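PDB 3IIB: peptidase M28 from Shewanella amazonensis SB2B, which probably acts as a secreted zinc-dependent exopeptidase, a carboxypeptidase or dipeptidase of the M28 family that works as a homodimer. Local coordinates for residues V27-V32 with I52-S57; A160-G165 with T194-A199. All blocks are in the same frame, centred on the assembly; numbering follows the deposited sequence.

Contact 1: residues V27-V32 with I52-S57; sequences VESLTV and IAKLQS
The ammonium group of K54 reaches S29 at the end of a folded side chain, making the one hydrogen bond between 27-32 and 52-57; the nearest CA atoms of the two segments, S29 and K54, are 9.1 Å apart. K54 NZ donates to S29 OG over 3.2 Å, while K54 CE lies alongside, 3.4 Å from S29 OG. The lysine leaves its helix with CG anti to the backbone N (chi1 -177°), then bends at chi2 (67°) and again at chi3 (61°), which shortens its span to the gap. S29 answers with OG swung beside its carbonyl carbon. That hydroxyl is shared: E33 OE2, its strongest partner, and W50 NE1, from the same helix as K54, also hydrogen-bond to it. A leucine in place of K54 would probably cost S29 OG one of its donors, leaving W50 as the polar link from that helix. Nearby, E28 forms a salt bridge with R215 of the second subunit. The contact is helix-to-helix packing over the large sheet, a buried serine meeting a partly exposed lysine; around this bond V27, T31 and L55 pack on helix 267-285, and L55 and I52 also reach strands 62-84 and 220-242.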
loop_
_atom_site.group_PDB
_atom_site.type_symbol
_atom_site.label_atom_id
_atom_site.label_comp_id
_atom_site.label_asym_id
_atom_site.label_seq_id
_atom_site.Cartn_x
_atom_site.Cartn_y
_atom_site.Cartn_z
ATOM N N VAL A 27 -11.726 -18.722 -3.304
ATOM C CA VAL A 27 -10.775 -17.828 -2.631
ATOM C C VAL A 27 -11.487 -16.694 -1.858
ATOM O O VAL A 27 -11.019 -16.267 -0.761
ATOM C CB VAL A 27 -9.636 -17.294 -3.535
ATOM C CG1 VAL A 27 -10.138 -16.467 -4.706
ATOM C CG2 VAL A 27 -8.632 -16.466 -2.666
ATOM N N GLU A 28 -12.638 -16.261 -2.364
ATOM C CA GLU A 28 -13.456 -15.286 -1.612
ATOM C C GLU A 28 -13.883 -15.947 -0.291
ATOM O O GLU A 28 -13.804 -15.343 0.762
ATOM C CB GLU A 28 -14.670 -14.850 -2.409
ATOM C CG GLU A 28 -15.460 -13.697 -1.818
ATOM C CD GLU A 28 -16.521 -14.116 -0.791
ATOM O OE1 GLU A 28 -16.762 -15.315 -0.561
ATOM O OE2 GLU A 28 -17.134 -13.197 -0.207
ATOM N N SER A 29 -14.279 -17.215 -0.380
ATOM C CA SER A 29 -14.746 -17.928 0.805
ATOM C C SER A 29 -13.652 -18.052 1.870
ATOM O O SER A 29 -13.875 -17.811 3.067
ATOM C CB SER A 29 -15.289 -19.273 0.374
ATOM O OG SER A 29 -15.722 -20.020 1.516
ATOM N N LEU A 30 -12.457 -18.415 1.411
ATOM C CA LEU A 30 -11.342 -18.657 2.309
ATOM C C LEU A 30 -10.915 -17.346 2.975
ATOM O O LEU A 30 -10.746 -17.257 4.210
ATOM C CB LEU A 30 -10.169 -19.289 1.531
ATOM C CG LEU A 30 -8.844 -19.560 2.278
ATOM C CD1 LEU A 30 -8.994 -20.364 3.576
ATOM C CD2 LEU A 30 -7.824 -20.220 1.310
ATOM N N THR A 31 -10.755 -16.309 2.156
ATOM C CA THR A 31 -10.249 -15.032 2.682
ATOM C C THR A 31 -11.268 -14.352 3.600
ATOM O O THR A 31 -10.877 -13.697 4.571
ATOM C CB THR A 31 -9.782 -14.067 1.574
ATOM O OG1 THR A 31 -10.861 -13.839 0.661
ATOM C CG2 THR A 31 -8.576 -14.639 0.814
ATOM N N VAL A 32 -12.565 -14.522 3.337
ATOM C CA VAL A 32 -13.606 -13.929 4.206
ATOM C C VAL A 32 -13.897 -14.770 5.450
ATOM O O VAL A 32 -13.928 -14.232 6.561
ATOM C CB VAL A 32 -14.915 -13.694 3.427
ATOM C CG1 VAL A 32 -16.061 -13.189 4.380
ATOM C CG2 VAL A 32 -14.667 -12.731 2.252
ATOM N N ILE A 52 -11.977 -28.797 4.895
ATOM C CA ILE A 52 -12.711 -30.063 4.970
ATOM C C ILE A 52 -14.187 -29.871 4.542
ATOM O O ILE A 52 -14.721 -30.609 3.671
ATOM C CB ILE A 52 -12.563 -30.684 6.403
ATOM C CG1 ILE A 52 -11.126 -31.185 6.681
ATOM C CG2 ILE A 52 -13.488 -31.864 6.563
ATOM C CD1 ILE A 52 -10.739 -32.424 5.858
ATOM N N ALA A 53 -14.841 -28.858 5.115
ATOM C CA ALA A 53 -16.244 -28.600 4.832
ATOM C C ALA A 53 -16.391 -28.236 3.352
ATOM O O ALA A 53 -17.328 -28.676 2.700
ATOM C CB ALA A 53 -16.797 -27.453 5.744
ATOM N N LYS A 54 -15.461 -27.434 2.842
ATOM C CA LYS A 54 -15.560 -26.976 1.476
ATOM C C LYS A 54 -15.441 -28.119 0.530
ATOM O O LYS A 54 -16.214 -28.234 -0.427
ATOM C CB LYS A 54 -14.505 -25.901 1.186
ATOM C CG LYS A 54 -14.575 -25.302 -0.226
ATOM C CD LYS A 54 -15.862 -24.487 -0.424
ATOM C CE LYS A 54 -15.989 -23.300 0.529
ATOM N NZ LYS A 54 -17.232 -22.500 0.266
ATOM N N LEU A 55 -14.452 -28.973 0.762
ATOM C CA LEU A 55 -14.233 -30.099 -0.140
ATOM C C LEU A 55 -15.390 -31.074 -0.071
ATOM O O LEU A 55 -15.819 -31.588 -1.103
ATOM C CB LEU A 55 -12.898 -30.776 0.166
ATOM C CG LEU A 55 -11.715 -29.840 -0.109
ATOM C CD1 LEU A 55 -10.447 -30.323 0.569
ATOM C CD2 LEU A 55 -11.497 -29.602 -1.599
ATOM N N GLN A 56 -15.915 -31.316 1.132
ATOM C CA GLN A 56 -17.107 -32.152 1.246
ATOM C C GLN A 56 -18.297 -31.571 0.494
ATOM O O GLN A 56 -19.057 -32.303 -0.175
ATOM C CB GLN A 56 -17.478 -32.357 2.718
ATOM C CG GLN A 56 -16.472 -33.217 3.462
ATOM C CD GLN A 56 -16.694 -33.226 4.953
ATOM O OE1 GLN A 56 -17.296 -32.311 5.512
ATOM N NE2 GLN A 56 -16.198 -34.259 5.611
ATOM N N SER A 57 -18.452 -30.253 0.588
ATOM C CA SER A 57 -19.575 -29.579 -0.015
ATOM C C SER A 57 -19.494 -29.649 -1.545
ATOM O O SER A 57 -20.502 -29.565 -2.255
ATOM C CB SER A 57 -19.667 -28.103 0.461
ATOM O OG SER A 57 -18.811 -27.257 -0.334
#

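Contact 2: residues A160-G165 with T194-A199; sequences AAAEKG and TAIPAA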
loop_
_atom_site.group_PDB
_atom_site.type_symbol
_atom_site.label_atom_id
_atom_site.label_comp_id
_atom_site.label_asym_id
_atom_site.label_seq_id
_atom_site.Cartn_x
_atom_site.Cartn_y
_atom_site.Cartn_z
ATOM N N ALA A 160 23.886 -13.965 10.512
ATOM C CA ALA A 160 25.106 -13.299 10.052
ATOM C C ALA A 160 25.391 -12.018 10.850
ATOM O O ALA A 160 26.542 -11.737 11.174
ATOM C CB ALA A 160 25.004 -12.995 8.541
ATOM N N ALA A 161 24.349 -11.259 11.181
ATOM C CA ALA A 161 24.519 -10.038 11.945
ATOM C C ALA A 161 24.968 -10.336 13.374
ATOM O O ALA A 161 25.883 -9.713 13.877
ATOM C CB ALA A 161 23.235 -9.223 11.955
ATOM N N ALA A 162 24.333 -11.306 14.027
ATOM C CA ALA A 162 24.744 -11.703 15.400
ATOM C C ALA A 162 26.193 -12.172 15.481
ATOM O O ALA A 162 26.895 -11.841 16.446
ATOM C CB ALA A 162 23.823 -12.772 15.995
ATOM N N GLU A 163 26.648 -12.879 14.459
ATOM C CA GLU A 163 28.042 -13.320 14.351
ATOM C C GLU A 163 29.031 -12.183 14.387
ATOM O O GLU A 163 30.150 -12.355 14.859
ATOM C CB GLU A 163 28.259 -14.188 13.095
ATOM C CG GLU A 163 27.569 -15.513 13.222
ATOM C CD GLU A 163 27.703 -16.382 11.985
ATOM O OE1 GLU A 163 27.714 -15.846 10.845
ATOM O OE2 GLU A 163 27.788 -17.614 12.157
ATOM N N LYS A 164 28.591 -11.006 13.941
ATOM C CA LYS A 164 29.440 -9.813 13.913
ATOM C C LYS A 164 29.233 -8.911 15.094
ATOM O O LYS A 164 29.870 -7.855 15.180
ATOM C CB LYS A 164 29.197 -9.025 12.640
ATOM C CG LYS A 164 29.231 -9.865 11.432
ATOM C CD LYS A 164 30.615 -10.380 11.090
ATOM C CE LYS A 164 30.545 -11.379 9.938
ATOM N NZ LYS A 164 31.891 -11.921 9.616
ATOM N N GLY A 165 28.372 -9.332 16.027
ATOM C CA GLY A 165 28.127 -8.604 17.263
ATOM C C GLY A 165 26.825 -7.807 17.328
ATOM O O GLY A 165 26.521 -7.228 18.362
ATOM N N THR A 194 23.819 -16.529 19.187
ATOM C CA THR A 194 22.808 -15.731 19.904
ATOM C C THR A 194 21.691 -15.235 18.971
ATOM O O THR A 194 21.947 -14.562 17.962
ATOM C CB THR A 194 23.434 -14.551 20.646
ATOM O OG1 THR A 194 24.309 -15.067 21.646
ATOM C CG2 THR A 194 22.364 -13.646 21.330
ATOM N N ALA A 195 20.457 -15.593 19.314
ATOM C CA ALA A 195 19.265 -15.088 18.620
ATOM C C ALA A 195 19.103 -13.602 18.911
ATOM O O ALA A 195 19.268 -13.144 20.048
ATOM C CB ALA A 195 17.991 -15.870 19.063
ATOM N N ILE A 196 18.879 -12.826 17.850
ATOM C CA ILE A 196 18.641 -11.401 18.005
ATOM C C ILE A 196 17.303 -10.995 17.323
ATOM O O ILE A 196 16.870 -11.652 16.380
ATOM C CB ILE A 196 19.838 -10.551 17.460
ATOM C CG1 ILE A 196 20.020 -10.811 15.962
ATOM C CG2 ILE A 196 21.125 -10.772 18.350
ATOM C CD1 ILE A 196 21.008 -9.822 15.238
ATOM N N PRO A 197 16.665 -9.913 17.803
ATOM C CA PRO A 197 15.464 -9.391 17.147
ATOM C C PRO A 197 15.720 -9.034 15.688
ATOM O O PRO A 197 16.767 -8.492 15.352
ATOM C CB PRO A 197 15.120 -8.148 17.952
ATOM C CG PRO A 197 15.832 -8.264 19.195
ATOM C CD PRO A 197 17.059 -9.069 18.940
ATOM N N ALA A 198 14.740 -9.322 14.842
ATOM C CA ALA A 198 14.898 -9.250 13.396
ATOM C C ALA A 198 13.578 -8.757 12.799
ATOM O O ALA A 198 12.548 -9.366 13.053
ATOM C CB ALA A 198 15.216 -10.641 12.823
ATOM N N ALA A 199 13.633 -7.677 12.010
ATOM C CA ALA A 199 12.463 -7.043 11.447
ATOM C C ALA A 199 12.739 -6.593 10.026
ATOM O O ALA A 199 13.889 -6.389 9.644
ATOM C CB ALA A 199 12.066 -5.852 12.296
#
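I196 projects its side chain at the C-terminal part of helix 145-163, where two successive alanines receive it. Its CD1 end lies 4.0 Å from A161 CB and 3.8 Å from the backbone nitrogen A162 N, so the methyl sits against both a side chain and the main chain of the helix. The other branch turns to the neighbouring alanine, with I196 CG2 4.1 Å from A162 CB. This division follows from the first torsion (chi1 62°), which sets CG1 between the backbone N and the carbonyl carbon and CG2 anti to that carbon; an extended second torsion then carries CD1 onward to the helix. A162 CB is engaged a second time, by the carbonyl oxygen T194 O at 3.3 Å.

The next shell fixes both partners. The helix finishes in a Schellman motif at G165, whose positive phi accompanies the bond G165 N to A162 O (2.9 Å); K164 N to A161 O (3.0 Å) is a further bond of the last turn. K164 NZ ties this end to the carbonyls of Q120 and A122. Y189 OH hydrogen-bonds to I196 O, and P197 and A199 pair with strand 168-172. Helix 145-163 is the beta-alpha-beta crossover between parallel strands 131-134 and 168-172, and the contact joins its end to the loop entering strand 198-201, parallel neighbour of 168-172.

With no hydrogen bond between the segments, association rests mainly on apolar packing, with one carbonyl oxygen lying against an alanine methyl; small alanines let the isoleucine approach the helix backbone.

How the contacts relate
Contacts 1 and 2 lie on opposite sides of the chain's centre, their centres 40 Å apart, and share no helix. Both lie away from the binding sites of the two zinc ions and mix core with surface: S29 and I196 are buried, K54 is partly exposed and T194 exposed. Contact 1 spans two helices by one charged side chain, burying little surface between its segments, and its first helix also meets the second subunit. Contact 2 buries about twice as much, by hydrocarbon packing of a helix end against the loop leading into a strand, with no other chain touching it. Both border the large mixed sheet, contact 1 at strands 62-84 and 220-242, contact 2 at strand 198-201.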